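PDB 5HGC: serpin, which binds the steroid cortisol and, as a member of the serpin family, may act as an inhibitor of serine proteases. Local coordinates for residues H78-H82 and K120-Q124; R191-V195 and E350-F355; A19-F23 and T367-G371; K153-V158 and V318-S322. One frame throughout, in Å; residues are numbered along the deposited sequence.

Contact 1 (H78-H82 and K120-Q124)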
loop_
_atom_site.group_PDB
_atom_site.type_symbol
_atom_site.label_atom_id
_atom_site.label_comp_id
_atom_site.label_asym_id
_atom_site.label_seq_id
_atom_site.Cartn_x
_atom_site.Cartn_y
_atom_site.Cartn_z
ATOM N N HIS A 78 16.160 9.405 -3.801
ATOM C CA HIS A 78 15.223 10.543 -3.867
ATOM C C HIS A 78 14.764 10.799 -5.305
ATOM O O HIS A 78 13.583 11.123 -5.553
ATOM C CB HIS A 78 15.798 11.804 -3.224
ATOM C CG HIS A 78 16.159 11.643 -1.780
ATOM N ND1 HIS A 78 15.239 11.305 -0.810
ATOM C CD2 HIS A 78 17.338 11.788 -1.132
ATOM C CE1 HIS A 78 15.839 11.205 0.367
ATOM N NE2 HIS A 78 17.114 11.499 0.203
ATOM N N GLU A 79 15.662 10.608 -6.263
ATOM C CA GLU A 79 15.301 10.777 -7.683
ATOM C C GLU A 79 14.266 9.744 -8.060
ATOM O O GLU A 79 13.259 10.075 -8.727
ATOM C CB GLU A 79 16.504 10.571 -8.567
ATOM C CG GLU A 79 17.034 11.849 -9.156
ATOM C CD GLU A 79 18.539 11.799 -9.363
ATOM O OE1 GLU A 79 19.091 10.707 -9.683
ATOM O OE2 GLU A 79 19.166 12.872 -9.198
ATOM N N GLY A 80 14.537 8.505 -7.601
ATOM C CA GLY A 80 13.704 7.340 -7.772
ATOM C C GLY A 80 12.305 7.597 -7.270
ATOM O O GLY A 80 11.314 7.409 -8.037
ATOM N N PHE A 81 12.209 8.041 -6.000
ATOM C CA PHE A 81 10.911 8.231 -5.402
ATOM C C PHE A 81 10.228 9.438 -6.007
ATOM O O PHE A 81 9.016 9.422 -6.154
ATOM C CB PHE A 81 10.997 8.392 -3.899
ATOM C CG PHE A 81 11.163 7.117 -3.172
ATOM C CD1 PHE A 81 10.099 6.170 -3.122
ATOM C CD2 PHE A 81 12.384 6.829 -2.500
ATOM C CE1 PHE A 81 10.281 4.949 -2.446
ATOM C CE2 PHE A 81 12.549 5.615 -1.810
ATOM C CZ PHE A 81 11.496 4.684 -1.775
ATOM N N HIS A 82 10.975 10.483 -6.379
ATOM C CA HIS A 82 10.271 11.564 -7.073
ATOM C C HIS A 82 9.633 11.059 -8.408
ATOM O O HIS A 82 8.515 11.444 -8.856
ATOM C CB HIS A 82 11.189 12.757 -7.353
ATOM C CG HIS A 82 10.541 13.764 -8.239
ATOM N ND1 HIS A 82 9.493 14.556 -7.811
ATOM C CD2 HIS A 82 10.687 14.021 -9.557
ATOM C CE1 HIS A 82 9.043 15.282 -8.820
ATOM N NE2 HIS A 82 9.764 14.994 -9.885
ATOM N N LYS A 120 8.962 19.414 -0.701
ATOM C CA LYS A 120 7.861 19.702 -1.582
ATOM C C LYS A 120 8.229 19.278 -3.021
ATOM O O LYS A 120 7.431 18.629 -3.725
ATOM C CB LYS A 120 7.475 21.170 -1.550
ATOM C CG LYS A 120 6.409 21.520 -2.596
ATOM C CD LYS A 120 5.587 22.707 -2.175
ATOM C CE LYS A 120 4.241 22.263 -1.589
ATOM N NZ LYS A 120 3.206 21.988 -2.638
ATOM N N ALA A 121 9.424 19.639 -3.456
ATOM C CA ALA A 121 9.821 19.399 -4.845
ATOM C C ALA A 121 9.887 17.913 -5.082
ATOM O O ALA A 121 9.324 17.440 -6.067
ATOM C CB ALA A 121 11.174 20.059 -5.180
ATOM N N LEU A 122 10.526 17.174 -4.170
ATOM C CA LEU A 122 10.717 15.743 -4.379
ATOM C C LEU A 122 9.493 14.886 -4.084
ATOM O O LEU A 122 9.221 13.920 -4.790
ATOM C CB LEU A 122 11.918 15.222 -3.607
ATOM C CG LEU A 122 13.290 15.669 -4.100
ATOM C CD1 LEU A 122 14.353 15.327 -3.035
ATOM C CD2 LEU A 122 13.606 14.993 -5.428
ATOM N N TYR A 123 8.752 15.246 -3.045
ATOM C CA TYR A 123 7.840 14.319 -2.412
ATOM C C TYR A 123 6.495 14.943 -2.308
ATOM O O TYR A 123 5.619 14.384 -1.669
ATOM C CB TYR A 123 8.334 13.903 -1.028
ATOM C CG TYR A 123 9.518 12.956 -1.067
ATOM C CD1 TYR A 123 9.338 11.592 -1.372
ATOM C CD2 TYR A 123 10.815 13.403 -0.828
ATOM C CE1 TYR A 123 10.425 10.716 -1.462
ATOM C CE2 TYR A 123 11.899 12.540 -0.884
ATOM C CZ TYR A 123 11.710 11.198 -1.226
ATOM O OH TYR A 123 12.776 10.322 -1.281
ATOM N N GLN A 124 6.301 16.118 -2.909
ATOM C CA GLN A 124 5.011 16.838 -2.753
ATOM C C GLN A 124 4.535 16.970 -1.270
ATOM O O GLN A 124 3.344 16.921 -1.010
ATOM C CB GLN A 124 3.884 16.216 -3.605
ATOM C CG GLN A 124 4.219 15.629 -5.003
ATOM C CD GLN A 124 3.035 14.784 -5.614
ATOM O OE1 GLN A 124 2.215 14.159 -4.883
ATOM N NE2 GLN A 124 2.955 14.758 -6.958
#
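The shortest polar bond here joins ND1 of His78 to OH of Tyr123, 2.7 Å apart with an angle of 159°. The two rings meet rim to rim, planes at 89°, so each polar atom lies at the edge of the partner's ring and neither ring covers the other. Tyr123 CB points away from helix 74-89, yet the ring swings back to it, and its CE1 lies 3.4 Å from CB of Phe81.

Leu122 spans one turn of the opposing helix, its two methyls reaching His78 and His82: CD1 is 3.8 Å from His78 CB, and CD2 is equally near His82 CB. The His82 ring, with CG anti to the backbone N, presents ND1 to the Leu122 carbonyl. That bond, ND1 to O, measures 3.1 Å; the oxygen lies in the imidazole plane, whereas ND1 stands 40° above the plane of the carbonyl. With an alanine in place of His82, the carbonyl of Leu122, in the last turn of helix 113-123, would probably lose this donor and the imidazole packed beside it.

The contact thus ties that helix end to helix 74-89 by two histidine bonds around a leucine. The other ring nitrogen of His78, NE2, bonds Glu74, so both ring nitrogens are engaged, which probably holds the ring's rotation beside the bound diamino sugar, whose pocket also includes Leu51, Lys75 and Asp118.

Contact 2 (R191-V195 and E350-F355)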
loop_
_atom_site.group_PDB
_atom_site.type_symbol
_atom_site.label_atom_id
_atom_site.label_comp_id
_atom_site.label_asym_id
_atom_site.label_seq_id
_atom_site.Cartn_x
_atom_site.Cartn_y
_atom_site.Cartn_z
ATOM N N ARG A 191 -23.634 -14.132 -1.661
ATOM C CA ARG A 191 -23.190 -15.498 -1.482
ATOM C C ARG A 191 -22.382 -15.566 -0.208
ATOM O O ARG A 191 -22.062 -14.540 0.383
ATOM C CB ARG A 191 -22.322 -15.951 -2.661
ATOM C CG ARG A 191 -23.103 -16.335 -3.916
ATOM C CD ARG A 191 -22.172 -16.703 -5.063
ATOM N NE ARG A 191 -21.566 -18.023 -4.904
ATOM C CZ ARG A 191 -22.007 -19.128 -5.491
ATOM N NH1 ARG A 191 -21.375 -20.280 -5.297
ATOM N NH2 ARG A 191 -23.067 -19.073 -6.281
ATOM N N GLU A 192 -22.047 -16.778 0.189
ATOM C CA GLU A 192 -21.439 -16.997 1.442
ATOM C C GLU A 192 -19.941 -16.905 1.346
ATOM O O GLU A 192 -19.351 -17.400 0.386
ATOM C CB GLU A 192 -21.842 -18.362 1.964
ATOM C CG GLU A 192 -23.184 -18.339 2.676
ATOM C CD GLU A 192 -23.556 -19.677 3.291
ATOM O OE1 GLU A 192 -22.874 -20.713 3.022
ATOM O OE2 GLU A 192 -24.557 -19.676 4.038
ATOM N N PHE A 193 -19.339 -16.287 2.371
ATOM C CA PHE A 193 -17.903 -16.156 2.498
ATOM C C PHE A 193 -17.534 -16.790 3.816
ATOM O O PHE A 193 -18.118 -16.459 4.862
ATOM C CB PHE A 193 -17.473 -14.657 2.449
ATOM C CG PHE A 193 -15.988 -14.469 2.371
ATOM C CD1 PHE A 193 -15.184 -14.608 3.512
ATOM C CD2 PHE A 193 -15.374 -14.186 1.145
ATOM C CE1 PHE A 193 -13.801 -14.503 3.446
ATOM C CE2 PHE A 193 -13.981 -14.084 1.073
ATOM C CZ PHE A 193 -13.197 -14.229 2.227
ATOM N N PHE A 194 -16.527 -17.658 3.785
ATOM C CA PHE A 194 -16.160 -18.469 4.944
ATOM C C PHE A 194 -14.923 -17.908 5.596
ATOM O O PHE A 194 -13.817 -18.186 5.175
ATOM C CB PHE A 194 -16.100 -20.001 4.604
ATOM C CG PHE A 194 -17.325 -20.473 3.825
ATOM C CD1 PHE A 194 -18.556 -20.708 4.489
ATOM C CD2 PHE A 194 -17.297 -20.559 2.403
ATOM C CE1 PHE A 194 -19.713 -21.053 3.765
ATOM C CE2 PHE A 194 -18.450 -20.906 1.687
ATOM C CZ PHE A 194 -19.657 -21.157 2.372
ATOM N N VAL A 195 -15.152 -17.105 6.634
ATOM C CA VAL A 195 -14.103 -16.500 7.435
ATOM C C VAL A 195 -13.258 -17.482 8.274
ATOM O O VAL A 195 -12.013 -17.400 8.193
ATOM C CB VAL A 195 -14.676 -15.370 8.320
ATOM C CG1 VAL A 195 -13.568 -14.631 9.054
ATOM C CG2 VAL A 195 -15.498 -14.375 7.499
ATOM N N GLU A 350 -13.646 -19.385 -7.069
ATOM C CA GLU A 350 -14.518 -18.576 -6.240
ATOM C C GLU A 350 -13.784 -18.053 -5.001
ATOM O O GLU A 350 -13.361 -18.820 -4.159
ATOM C CB GLU A 350 -15.774 -19.356 -5.872
ATOM C CG GLU A 350 -16.625 -18.595 -4.876
ATOM C CD GLU A 350 -18.013 -19.154 -4.688
ATOM O OE1 GLU A 350 -18.179 -20.402 -4.795
ATOM O OE2 GLU A 350 -18.911 -18.313 -4.428
ATOM N N PHE A 351 -13.594 -16.744 -4.903
ATOM C CA PHE A 351 -12.868 -16.207 -3.750
ATOM C C PHE A 351 -13.873 -16.078 -2.623
ATOM O O PHE A 351 -14.546 -15.060 -2.465
ATOM C CB PHE A 351 -12.226 -14.876 -4.126
ATOM C CG PHE A 351 -10.964 -15.039 -4.916
ATOM C CD1 PHE A 351 -11.015 -15.348 -6.304
ATOM C CD2 PHE A 351 -9.718 -14.925 -4.283
ATOM C CE1 PHE A 351 -9.847 -15.541 -7.042
ATOM C CE2 PHE A 351 -8.556 -15.102 -5.024
ATOM C CZ PHE A 351 -8.603 -15.428 -6.399
ATOM N N SER A 352 -14.048 -17.149 -1.885
ATOM C CA SER A 352 -15.124 -17.160 -0.927
ATOM C C SER A 352 -14.576 -17.606 0.411
ATOM O O SER A 352 -15.308 -17.926 1.320
ATOM C CB SER A 352 -16.264 -18.053 -1.411
ATOM O OG SER A 352 -15.817 -19.390 -1.419
ATOM N N HIS A 353 -13.274 -17.674 0.504
ATOM C CA HIS A 353 -12.652 -17.806 1.787
ATOM C C HIS A 353 -11.416 -16.827 1.819
ATOM O O HIS A 353 -11.169 -16.125 0.819
ATOM C CB HIS A 353 -12.408 -19.283 2.102
ATOM C CG HIS A 353 -11.449 -19.952 1.188
ATOM N ND1 HIS A 353 -11.850 -20.588 0.033
ATOM C CD2 HIS A 353 -10.097 -20.076 1.243
ATOM C CE1 HIS A 353 -10.789 -21.086 -0.584
ATOM N NE2 HIS A 353 -9.710 -20.793 0.129
ATOM N N PRO A 354 -10.688 -16.711 2.946
ATOM C CA PRO A 354 -9.699 -15.629 2.965
ATOM C C PRO A 354 -8.632 -15.708 1.866
ATOM O O PRO A 354 -8.171 -16.808 1.512
ATOM C CB PRO A 354 -9.040 -15.787 4.349
ATOM C CG PRO A 354 -10.102 -16.422 5.172
ATOM C CD PRO A 354 -10.670 -17.443 4.220
ATOM N N PHE A 355 -8.252 -14.525 1.364
ATOM C CA PHE A 355 -7.346 -14.367 0.214
ATOM C C PHE A 355 -6.500 -13.100 0.316
ATOM O O PHE A 355 -6.858 -12.183 1.042
ATOM C CB PHE A 355 -8.182 -14.308 -1.053
ATOM C CG PHE A 355 -9.121 -13.125 -1.116
ATOM C CD1 PHE A 355 -10.394 -13.183 -0.517
ATOM C CD2 PHE A 355 -8.743 -11.948 -1.836
ATOM C CE1 PHE A 355 -11.252 -12.101 -0.569
ATOM C CE2 PHE A 355 -9.637 -10.888 -1.944
ATOM C CZ PHE A 355 -10.886 -10.960 -1.305
HETATM O O HOH W 1 -20.472 -18.765 -1.969
#
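The Phe193 ring lies with one face against the backbone of the opposing loop: Ser352 C sits 3.5 Å above its plane and His353 CA a similar height above it, both offset toward the rim. Its CZ comes within 3.1 Å of His353 O. Another part of the same ring, CE2, meets the edge of the Phe355 ring in that ring's plane, 3.8 Å from CE1. Having CG anti to the backbone N (chi1 -171°) is what carries the Phe193 ring over the loop. Phe194 has its CG anti to the carbonyl carbon, beside the backbone N, and its CD2 approaches Ser352 O obliquely at 3.5 Å.

The backbones are joined by one straight bond, Phe194 N to Ser352 O at 2.8 Å and 171°, Ser352 being the last residue of the inverse gamma turn centred on Phe351. Pro354 CD then packs against Phe194 O.

At the other end, Arg191, bent at chi3, grips the Glu350 carboxylate side-on. NE reaches OE2 at 2.7 Å and NH1 reaches OE1, both on the syn side, with the two planes 47° apart. Arg191 is modelled in two conformers, so this salt bridge describes one of them. A water donates to both Glu192 O and Glu350 OE2, and Tyr272 adds a cation-pi contact to the arginine.

Strand 189-194 is thereby fastened to the link between strands 348-350 and 355-361, which in serpins joins sheet C to sheet B. The chemistry is divided: a buried phenylalanine sealed against peptide groups, and an outer ion pair that, given its two conformers, is probably the more mobile part.

Contact 3 (A19-F23 and T367-G371)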
loop_
_atom_site.group_PDB
_atom_site.type_symbol
_atom_site.label_atom_id
_atom_site.label_comp_id
_atom_site.label_asym_id
_atom_site.label_seq_id
_atom_site.Cartn_x
_atom_site.Cartn_y
_atom_site.Cartn_z
ATOM N N ALA A 19 8.275 -4.011 1.032
ATOM C CA ALA A 19 6.847 -4.250 0.999
ATOM C C ALA A 19 6.544 -5.572 1.660
ATOM O O ALA A 19 5.633 -5.643 2.513
ATOM C CB ALA A 19 6.312 -4.266 -0.442
ATOM N N PHE A 20 7.291 -6.613 1.281
ATOM C CA PHE A 20 7.032 -7.911 1.889
ATOM C C PHE A 20 7.603 -8.188 3.305
ATOM O O PHE A 20 6.932 -8.889 4.093
ATOM C CB PHE A 20 7.203 -9.049 0.866
ATOM C CG PHE A 20 6.275 -8.892 -0.309
ATOM C CD1 PHE A 20 4.903 -9.108 -0.158
ATOM C CD2 PHE A 20 6.752 -8.420 -1.528
ATOM C CE1 PHE A 20 4.030 -8.890 -1.224
ATOM C CE2 PHE A 20 5.881 -8.197 -2.593
ATOM C CZ PHE A 20 4.521 -8.432 -2.450
ATOM N N GLN A 21 8.761 -7.613 3.683
ATOM C CA GLN A 21 9.132 -7.725 5.123
ATOM C C GLN A 21 8.092 -7.084 5.998
ATOM O O GLN A 21 7.755 -7.609 7.067
ATOM C CB GLN A 21 10.458 -7.094 5.486
ATOM C CG GLN A 21 11.619 -7.623 4.704
ATOM C CD GLN A 21 12.794 -6.688 4.775
ATOM O OE1 GLN A 21 13.040 -6.067 5.842
ATOM N NE2 GLN A 21 13.537 -6.570 3.640
ATOM N N PHE A 22 7.590 -5.940 5.549
ATOM C CA PHE A 22 6.615 -5.235 6.329
ATOM C C PHE A 22 5.431 -6.154 6.541
ATOM O O PHE A 22 4.976 -6.295 7.708
ATOM C CB PHE A 22 6.197 -3.924 5.660
ATOM C CG PHE A 22 5.322 -3.065 6.523
ATOM C CD1 PHE A 22 3.955 -3.275 6.583
ATOM C CD2 PHE A 22 5.873 -2.008 7.271
ATOM C CE1 PHE A 22 3.149 -2.473 7.401
ATOM C CE2 PHE A 22 5.072 -1.192 8.066
ATOM C CZ PHE A 22 3.709 -1.435 8.156
ATOM N N PHE A 23 4.945 -6.747 5.425
ATOM C CA PHE A 23 3.844 -7.720 5.425
ATOM C C PHE A 23 4.056 -8.896 6.397
ATOM O O PHE A 23 3.136 -9.191 7.189
ATOM C CB PHE A 23 3.601 -8.298 4.021
ATOM C CG PHE A 23 2.376 -9.168 3.932
ATOM C CD1 PHE A 23 1.103 -8.652 4.206
ATOM C CD2 PHE A 23 2.482 -10.511 3.628
ATOM C CE1 PHE A 23 -0.056 -9.432 4.117
ATOM C CE2 PHE A 23 1.318 -11.306 3.554
ATOM C CZ PHE A 23 0.049 -10.762 3.788
ATOM N N THR A 367 4.699 -2.118 -5.862
ATOM C CA THR A 367 3.556 -2.567 -5.104
ATOM C C THR A 367 2.807 -1.382 -4.522
ATOM O O THR A 367 3.343 -0.638 -3.682
ATOM C CB THR A 367 3.984 -3.524 -3.992
ATOM O OG1 THR A 367 4.999 -4.410 -4.515
ATOM C CG2 THR A 367 2.779 -4.300 -3.470
ATOM N N LEU A 368 1.572 -1.232 -4.994
ATOM C CA LEU A 368 0.691 -0.179 -4.533
ATOM C C LEU A 368 -0.096 -0.592 -3.308
ATOM O O LEU A 368 -0.277 0.224 -2.402
ATOM C CB LEU A 368 -0.274 0.284 -5.629
ATOM C CG LEU A 368 0.390 0.515 -6.984
ATOM C CD1 LEU A 368 -0.655 1.000 -7.973
ATOM C CD2 LEU A 368 1.603 1.460 -6.896
ATOM N N PHE A 369 -0.601 -1.827 -3.256
ATOM C CA PHE A 369 -1.398 -2.224 -2.078
ATOM C C PHE A 369 -1.172 -3.675 -1.724
ATOM O O PHE A 369 -1.003 -4.521 -2.615
ATOM C CB PHE A 369 -2.891 -2.004 -2.328
ATOM C CG PHE A 369 -3.286 -0.566 -2.487
ATOM C CD1 PHE A 369 -3.525 0.232 -1.372
ATOM C CD2 PHE A 369 -3.458 -0.002 -3.759
ATOM C CE1 PHE A 369 -3.907 1.566 -1.518
ATOM C CE2 PHE A 369 -3.838 1.349 -3.907
ATOM C CZ PHE A 369 -4.070 2.136 -2.778
ATOM N N ILE A 370 -1.175 -3.966 -0.426
ATOM C CA ILE A 370 -1.125 -5.336 0.047
ATOM C C ILE A 370 -2.321 -5.554 0.985
ATOM O O ILE A 370 -2.466 -4.878 2.031
ATOM C CB ILE A 370 0.234 -5.667 0.686
ATOM C CG1 ILE A 370 1.334 -5.651 -0.386
ATOM C CG2 ILE A 370 0.193 -7.033 1.377
ATOM C CD1 ILE A 370 2.742 -5.902 0.126
ATOM N N GLY A 371 -3.204 -6.482 0.598
ATOM C CA GLY A 371 -4.415 -6.742 1.345
ATOM C C GLY A 371 -4.391 -8.201 1.726
ATOM O O GLY A 371 -3.991 -9.060 0.939
#
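Ile370 splits its two branches between two phenylalanines. With CG1 anti to the carbonyl carbon (chi1 -67°) and the chain extended to CD1 (chi2 177°), one arm runs to Phe20, while CG2, placed anti to the backbone N, turns to Phe23. The phenylalanines answer with different rotations: Phe23 has CG anti to its backbone N, and Phe20 has it beside the N.

CD1 of Ile370 then lies 3.5 Å from Phe20 CE1 and 4.0 Å from Ala19 CB, and CG2 stands 3.4 Å from Phe23 CD1. Both methyls approach the rings obliquely. Near the start of the strand segment, Thr367 OG1 makes looser contact with Ala19 CB, at 4.3 Å. Replacing Ile370 by an alanine would probably open a gap between Phe20 and Phe23, since both methyls that touch the rings would be gone.

The segments run nearly in the same direction, 18° apart, with their axes 10.3 Å from each other, a separation bridged by side chains. Helix 12-29 thus packs on a face of the serpin's sheet B. Leu368 and Phe369 form a classic beta bulge opposite Ile359.

Strand 366-373 lies between strands 35-37 and 355-361, antiparallel to both. Ile370 also packs on Leu358, on Tyr37 and on Pro39 at the start of helix 39-52, while Tyr37 OH bonds Ala19 O, holding strand 35-37 to helix 12-29 as well.

Contact 4 (K153-V158 and V318-S322)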
loop_
_atom_site.group_PDB
_atom_site.type_symbol
_atom_site.label_atom_id
_atom_site.label_comp_id
_atom_site.label_asym_id
_atom_site.label_seq_id
_atom_site.Cartn_x
_atom_site.Cartn_y
_atom_site.Cartn_z
ATOM N N LYS A 153 -13.320 10.429 0.826
ATOM C CA LYS A 153 -13.061 8.961 0.908
ATOM C C LYS A 153 -12.394 8.441 2.158
ATOM O O LYS A 153 -12.519 7.265 2.458
ATOM C CB LYS A 153 -12.298 8.467 -0.319
ATOM C CG LYS A 153 -12.998 8.783 -1.642
ATOM C CD LYS A 153 -14.353 8.067 -1.811
ATOM C CE LYS A 153 -14.950 8.395 -3.181
ATOM N NZ LYS A 153 -16.188 7.625 -3.466
ATOM N N ILE A 154 -11.652 9.292 2.855
ATOM C CA ILE A 154 -10.990 8.903 4.092
ATOM C C ILE A 154 -11.248 10.021 5.083
ATOM O O ILE A 154 -10.969 11.189 4.781
ATOM C CB ILE A 154 -9.466 8.756 3.956
ATOM C CG1 ILE A 154 -9.087 7.674 2.959
ATOM C CG2 ILE A 154 -8.852 8.396 5.309
ATOM C CD1 ILE A 154 -7.574 7.478 2.789
ATOM N N THR A 155 -11.773 9.656 6.252
ATOM C CA THR A 155 -12.019 10.602 7.350
ATOM C C THR A 155 -11.329 9.997 8.593
ATOM O O THR A 155 -10.848 8.848 8.565
ATOM C CB THR A 155 -13.540 10.745 7.595
ATOM O OG1 THR A 155 -14.059 9.447 7.849
ATOM C CG2 THR A 155 -14.313 11.293 6.365
ATOM N N ASN A 156 -11.281 10.743 9.683
ATOM C CA ASN A 156 -10.829 10.166 10.983
ATOM C C ASN A 156 -9.497 9.459 10.982
ATOM O O ASN A 156 -9.390 8.381 11.592
ATOM C CB ASN A 156 -11.843 9.188 11.615
ATOM C CG ASN A 156 -13.203 9.812 11.866
ATOM O OD1 ASN A 156 -13.333 11.025 12.119
ATOM N ND2 ASN A 156 -14.240 8.975 11.809
ATOM N N LEU A 157 -8.496 10.070 10.346
ATOM C CA LEU A 157 -7.118 9.631 10.480
ATOM C C LEU A 157 -6.633 9.455 11.930
ATOM O O LEU A 157 -6.068 8.408 12.254
ATOM C CB LEU A 157 -6.155 10.551 9.719
ATOM C CG LEU A 157 -4.679 10.060 9.645
ATOM C CD1 LEU A 157 -4.485 8.831 8.757
ATOM C CD2 LEU A 157 -3.694 11.153 9.239
ATOM N N VAL A 158 -6.801 10.468 12.788
ATOM C CA VAL A 158 -6.287 10.400 14.180
ATOM C C VAL A 158 -7.418 10.600 15.209
ATOM O O VAL A 158 -8.418 11.245 14.879
ATOM C CB VAL A 158 -5.155 11.426 14.423
ATOM C CG1 VAL A 158 -3.888 10.998 13.711
ATOM C CG2 VAL A 158 -5.564 12.820 13.968
ATOM N N VAL A 318 1.076 7.699 11.324
ATOM C CA VAL A 318 -0.175 7.037 10.954
ATOM C C VAL A 318 -0.226 6.819 9.454
ATOM O O VAL A 318 0.010 7.761 8.695
ATOM C CB VAL A 318 -1.408 7.829 11.392
ATOM C CG1 VAL A 318 -2.666 6.997 11.152
ATOM C CG2 VAL A 318 -1.287 8.090 12.888
ATOM N N HIS A 319 -0.497 5.573 9.048
ATOM C CA HIS A 319 -0.739 5.216 7.652
ATOM C C HIS A 319 -2.159 4.727 7.443
ATOM O O HIS A 319 -2.594 3.836 8.161
ATOM C CB HIS A 319 0.226 4.153 7.203
ATOM C CG HIS A 319 -0.061 3.655 5.826
ATOM N ND1 HIS A 319 0.179 4.410 4.695
ATOM C CD2 HIS A 319 -0.617 2.495 5.397
ATOM C CE1 HIS A 319 -0.196 3.721 3.629
ATOM N NE2 HIS A 319 -0.677 2.555 4.029
ATOM N N LYS A 320 -2.905 5.302 6.504
ATOM C CA LYS A 320 -4.248 4.774 6.215
ATOM C C LYS A 320 -4.405 4.538 4.709
ATOM O O LYS A 320 -4.206 5.467 3.902
ATOM C CB LYS A 320 -5.369 5.674 6.771
ATOM C CG LYS A 320 -6.773 5.055 6.816
ATOM C CD LYS A 320 -7.717 5.926 7.631
ATOM C CE LYS A 320 -9.034 5.247 8.061
ATOM N NZ LYS A 320 -10.238 5.375 7.157
ATOM N N ALA A 321 -4.723 3.293 4.334
ATOM C CA ALA A 321 -4.973 2.950 2.926
ATOM C C ALA A 321 -6.412 2.521 2.777
ATOM O O ALA A 321 -6.968 1.865 3.633
ATOM C CB ALA A 321 -4.044 1.861 2.420
ATOM N N SER A 322 -7.008 2.864 1.657
ATOM C CA SER A 322 -8.388 2.609 1.472
ATOM C C SER A 322 -8.678 2.239 0.011
ATOM O O SER A 322 -8.134 2.831 -0.944
ATOM C CB SER A 322 -9.117 3.850 1.920
ATOM O OG SER A 322 -10.464 3.598 1.946
HETATM O O HOH W 2 -11.544 5.306 4.376
HETATM O O HOH W 3 -12.776 6.573 6.692
#
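The loop 153-158 runs nearly antiparallel to strand 318-322, their end-to-end directions 161° apart, with CA of Leu157 7.1 Å from CA of Lys320, so side chains and water fill the interval. Val318, Lys320 and Ser322 point toward the loop, while His319 and Ala321 point away.

Leu157 does most at one end: its CD1 touches Val318 CG1 at 3.5 Å and Lys320 CB at 3.8 Å, sliding past both side chains in the opposite sense. Val158 CG1 meets the other methyl of the same valine, Val318 CG2, obliquely at 4.0 Å. Farther along, Ile154 sends CG2 against Lys320 CD, 3.6 Å away, and rests CG1 on Ser322 CB.

In serpin terms, strand 316-325 belongs to sheet A, and the loop follows helix 135-149, the helix that lies across the front of that sheet in serpins, and returns along the strand toward strand 167-176. Strand 316-325 is here paired directly with strand 167-176, through backbone bonds such as those of Lys320 with Ser171 and Val173, as in serpins whose reactive loop has not inserted between these two strands.

The aliphatic part of Lys320 lies along Ile154, and a bend at chi4 (-91°) turns NZ to two waters. One water donates to Lys153 O at 2.9 Å, accepts a weak bond from Lys320 NZ and is also bonded to Ser322 OG. The second accepts from Thr155 N and, weakly, from NZ, 2.8 Å away. Behind the loop, Ile154 and Leu157 both pack on Ile146 of helix 135-149, and Val158 N bonds Asn143.

Contact 3 closes the longest loop, joining residues 19-23 to 367-371, with the other three nested inside it. Contact 1 closes before contacts 2 and 4 begin, and these two cross, their segments alternating along the chain. Contact 3 lies about 6 Å from the chain's centre; contacts 1 and 2 sit on opposite sides of that centre, 40 Å apart between contact centres. Contacts 3 and 4, with centres 17 Å apart, touch through Phe369 CE1 and Ala321 CB at 4.0 Å, bringing sheets B and A together. Contact 1 by the sugar site and contact 2 at sheet C thus lie apart, while contacts 3 and 4 meet in the core, all within one serpin domain.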